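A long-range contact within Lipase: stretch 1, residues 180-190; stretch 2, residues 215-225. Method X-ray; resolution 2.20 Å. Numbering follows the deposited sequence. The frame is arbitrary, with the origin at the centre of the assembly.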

# COMPACT_ATOMS: atom_id res chain seq x y z
N SER A 180 -0.50 1.82 4.49
CA SER A 180 0.78 2.11 5.12
C SER A 180 0.88 3.59 5.48
O SER A 180 1.23 3.93 6.61
CB SER A 180 1.95 1.71 4.20
OG SER A 180 1.95 2.43 2.97
N SER A 181 0.55 4.47 4.55
CA SER A 181 0.66 5.89 4.85
C SER A 181 -0.31 6.24 5.98
O SER A 181 0.02 7.02 6.89
CB SER A 181 0.36 6.71 3.59
OG SER A 181 -0.91 6.41 3.06
N THR A 182 -1.49 5.64 5.95
CA THR A 182 -2.47 5.89 6.99
C THR A 182 -1.95 5.32 8.32
O THR A 182 -2.04 5.98 9.35
CB THR A 182 -3.86 5.29 6.60
OG1 THR A 182 -4.30 5.88 5.37
CG2 THR A 182 -4.92 5.57 7.70
N LEU A 183 -1.38 4.11 8.30
CA LEU A 183 -0.88 3.52 9.54
C LEU A 183 0.23 4.37 10.13
O LEU A 183 0.27 4.58 11.35
CB LEU A 183 -0.36 2.08 9.32
CG LEU A 183 0.06 1.37 10.62
CD1 LEU A 183 -0.38 -0.08 10.64
CD2 LEU A 183 1.56 1.43 10.75
N ALA A 184 1.13 4.86 9.27
CA ALA A 184 2.24 5.71 9.70
C ALA A 184 1.73 6.95 10.43
O ALA A 184 2.30 7.35 11.44
CB ALA A 184 3.08 6.13 8.49
N LEU A 185 0.66 7.56 9.93
CA LEU A 185 0.10 8.74 10.58
C LEU A 185 -0.46 8.36 11.95
O LEU A 185 -0.36 9.15 12.89
CB LEU A 185 -1.02 9.39 9.74
CG LEU A 185 -1.62 10.69 10.32
CD1 LEU A 185 -0.53 11.75 10.48
CD2 LEU A 185 -2.71 11.23 9.42
N TRP A 186 -1.05 7.18 12.07
CA TRP A 186 -1.60 6.76 13.35
C TRP A 186 -0.49 6.63 14.38
O TRP A 186 -0.64 7.05 15.52
CB TRP A 186 -2.35 5.45 13.21
CG TRP A 186 -2.51 4.70 14.50
CD1 TRP A 186 -3.19 5.11 15.61
CD2 TRP A 186 -2.00 3.41 14.80
NE1 TRP A 186 -3.14 4.15 16.58
CE2 TRP A 186 -2.41 3.09 16.12
CE3 TRP A 186 -1.23 2.47 14.09
CZ2 TRP A 186 -2.09 1.88 16.73
CZ3 TRP A 186 -0.92 1.27 14.70
CH2 TRP A 186 -1.35 0.98 16.01
N LEU A 187 0.64 6.04 13.97
CA LEU A 187 1.79 5.87 14.85
C LEU A 187 2.32 7.24 15.26
O LEU A 187 2.66 7.46 16.42
CB LEU A 187 2.89 5.06 14.14
CG LEU A 187 2.55 3.59 13.88
CD1 LEU A 187 3.68 2.86 13.14
CD2 LEU A 187 2.31 2.95 15.22
N LYS A 188 2.37 8.15 14.30
CA LYS A 188 2.80 9.53 14.53
C LYS A 188 1.88 10.19 15.58
O LYS A 188 2.36 10.76 16.57
CB LYS A 188 2.68 10.33 13.23
CG LYS A 188 3.96 10.54 12.46
CD LYS A 188 4.76 11.68 13.06
CE LYS A 188 5.83 12.15 12.10
NZ LYS A 188 6.58 13.32 12.63
N ASP A 189 0.58 10.11 15.34
CA ASP A 189 -0.40 10.72 16.23
C ASP A 189 -0.44 10.21 17.66
O ASP A 189 -0.90 10.94 18.54
CB ASP A 189 -1.80 10.63 15.65
CG ASP A 189 -2.05 11.64 14.54
OD1 ASP A 189 -1.48 12.75 14.59
OD2 ASP A 189 -2.85 11.32 13.63
N ILE A 190 0.02 8.99 17.92
CA ILE A 190 -0.00 8.48 19.29
C ILE A 190 1.37 8.50 19.96
O ILE A 190 1.55 7.97 21.06
CB ILE A 190 -0.55 7.05 19.33
CG1 ILE A 190 0.42 6.10 18.66
CG2 ILE A 190 -1.91 7.00 18.64
CD1 ILE A 190 -0.01 4.63 18.73
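Stretch 2, residues 215-225: DFADYFDDCLG

Leu185 is the centre of this contact. Its CA-to-CB bond points toward stretch 2, and it gives up more surface to the partner than any other residue of either stretch, 99 Å². Its side chain fits as a knob into a hole formed by Tyr219, Phe220, Cys223 and Leu224. CD1 of Leu185 lies 3.9 Å from CE2 of Tyr219, 3.9 Å from CB of Cys223 and 4.0 Å from CD1 of Leu224. CB of Leu185 is 3.9 Å from CD1 of Phe220, at the edge of that ring. CD2 of Leu185 reaches CE1 of Phe216 at 3.8 Å. The leucine has chi1 t and chi2 p.

The hole belongs to a helix. Residues 215-224 are helical, continuing a helix that begins earlier in the chain, so Tyr219, Phe220, Cys223 and Leu224 fall on neighbouring turns. Phe216 lies one turn before Phe220. Stretch 1 is likewise helical over 180-189. The two N-to-C directions differ by 65°, a steep crossing, and the axes approach to 10.8 Å. That spacing leaves room for large side chains between the backbones. The nearest CA atoms across the contact are those of Leu185 and Phe220, 6.8 Å apart.

Ala184, Thr182 and Ser181 make further contacts around this centre. CB of Ala184 is 4.5 Å from CD2 of Leu224. The CA-to-CB bonds of Phe216 and Phe220 point sideways, but their rings come nearer to stretch 1; both have chi1 t. OG1 of Thr182 is 4.3 Å from CZ of Phe216. The backbone O of Ser181 lies 3.2 Å from CE1 of Phe220, near the plane of the ring. This O also accepts the helical hydrogen bond from N of Leu185.

The polar edge lies toward the C-terminal end of helix 180-189. Lys188 is partly exposed, and its NZ is 3.6 Å from the backbone O of Cys223. One hydrogen bond joins the two stretches: OH of Tyr219 donates to OD1 of Asp189 at 2.4 Å, a very short distance. The CA-to-CB bond of Asp189 points sideways, yet its carboxylate comes nearer to stretch 2. The other carboxylate oxygen, OD2, is hydrogen-bonded elsewhere in the structure. Tyr219 thus serves both parts of the contact, with its ring against Leu185 and its hydroxyl on Asp189. Ile190 and Gly225 are the first residues to leave helical phi/psi, and neither touches the other stretch. Gly225 has positive phi, a conformation that favours glycine.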

# COMPACT_ATOMS: atom_id res chain seq x y z
N ASP A 215 -9.10 17.64 4.12
CA ASP A 215 -8.66 18.00 5.46
C ASP A 215 -7.78 16.92 6.09
O ASP A 215 -6.84 17.25 6.82
CB ASP A 215 -9.86 18.29 6.38
CG ASP A 215 -10.50 19.65 6.12
OD1 ASP A 215 -9.94 20.42 5.31
OD2 ASP A 215 -11.56 19.96 6.73
N PHE A 216 -8.06 15.65 5.81
CA PHE A 216 -7.25 14.54 6.34
C PHE A 216 -5.90 14.56 5.64
O PHE A 216 -4.85 14.48 6.28
CB PHE A 216 -7.92 13.18 6.07
CG PHE A 216 -7.00 11.99 6.30
CD1 PHE A 216 -6.85 11.45 7.57
CD2 PHE A 216 -6.27 11.44 5.25
CE1 PHE A 216 -6.00 10.36 7.79
CE2 PHE A 216 -5.41 10.36 5.46
CZ PHE A 216 -5.27 9.82 6.73
N ALA A 217 -5.95 14.65 4.31
CA ALA A 217 -4.76 14.70 3.47
C ALA A 217 -3.89 15.91 3.80
O ALA A 217 -2.66 15.80 3.83
CB ALA A 217 -5.17 14.74 1.99
N ASP A 218 -4.50 17.07 4.03
CA ASP A 218 -3.71 18.26 4.38
C ASP A 218 -3.06 18.08 5.77
O ASP A 218 -1.91 18.46 6.00
CB ASP A 218 -4.58 19.52 4.36
CG ASP A 218 -4.91 19.98 2.94
OD1 ASP A 218 -4.15 19.64 2.00
OD2 ASP A 218 -5.92 20.70 2.77
N TYR A 219 -3.79 17.49 6.71
CA TYR A 219 -3.20 17.26 8.01
C TYR A 219 -2.02 16.30 7.84
O TYR A 219 -0.93 16.52 8.38
CB TYR A 219 -4.22 16.67 8.97
CG TYR A 219 -3.60 16.25 10.27
CD1 TYR A 219 -3.10 17.20 11.17
CD2 TYR A 219 -3.50 14.91 10.62
CE1 TYR A 219 -2.52 16.82 12.37
CE2 TYR A 219 -2.91 14.51 11.82
CZ TYR A 219 -2.42 15.47 12.68
OH TYR A 219 -1.82 15.06 13.85
N PHE A 220 -2.23 15.22 7.09
CA PHE A 220 -1.16 14.25 6.84
C PHE A 220 0.11 14.93 6.27
O PHE A 220 1.23 14.66 6.73
CB PHE A 220 -1.62 13.18 5.84
CG PHE A 220 -0.57 12.17 5.52
CD1 PHE A 220 -0.47 11.00 6.27
CD2 PHE A 220 0.35 12.40 4.50
CE1 PHE A 220 0.54 10.07 6.00
CE2 PHE A 220 1.36 11.48 4.22
CZ PHE A 220 1.45 10.31 4.98
N ASP A 221 -0.06 15.79 5.27
CA ASP A 221 1.06 16.49 4.65
C ASP A 221 1.83 17.32 5.67
O ASP A 221 3.06 17.25 5.76
CB ASP A 221 0.56 17.41 3.53
CG ASP A 221 0.14 16.64 2.30
OD1 ASP A 221 0.31 15.40 2.30
OD2 ASP A 221 -0.35 17.27 1.34
N ASP A 222 1.09 18.10 6.45
CA ASP A 222 1.70 18.93 7.47
C ASP A 222 2.44 18.08 8.51
O ASP A 222 3.40 18.55 9.11
CB ASP A 222 0.63 19.80 8.14
CG ASP A 222 1.22 20.84 9.04
OD1 ASP A 222 1.30 20.62 10.27
OD2 ASP A 222 1.62 21.90 8.52
N CYS A 223 2.00 16.84 8.71
CA CYS A 223 2.65 15.96 9.69
C CYS A 223 3.86 15.18 9.21
O CYS A 223 4.84 15.06 9.94
CB CYS A 223 1.65 14.96 10.26
SG CYS A 223 0.48 15.70 11.35
N LEU A 224 3.79 14.62 8.00
CA LEU A 224 4.94 13.87 7.48
C LEU A 224 5.84 14.70 6.58
O LEU A 224 7.04 14.41 6.46
CB LEU A 224 4.50 12.63 6.71
CG LEU A 224 4.08 11.53 7.67
CD1 LEU A 224 2.63 11.74 8.06
CD2 LEU A 224 4.28 10.19 7.03
N GLY A 225 5.26 15.71 5.95
CA GLY A 225 6.03 16.56 5.07
C GLY A 225 6.98 15.77 4.20
O GLY A 225 6.54 14.99 3.35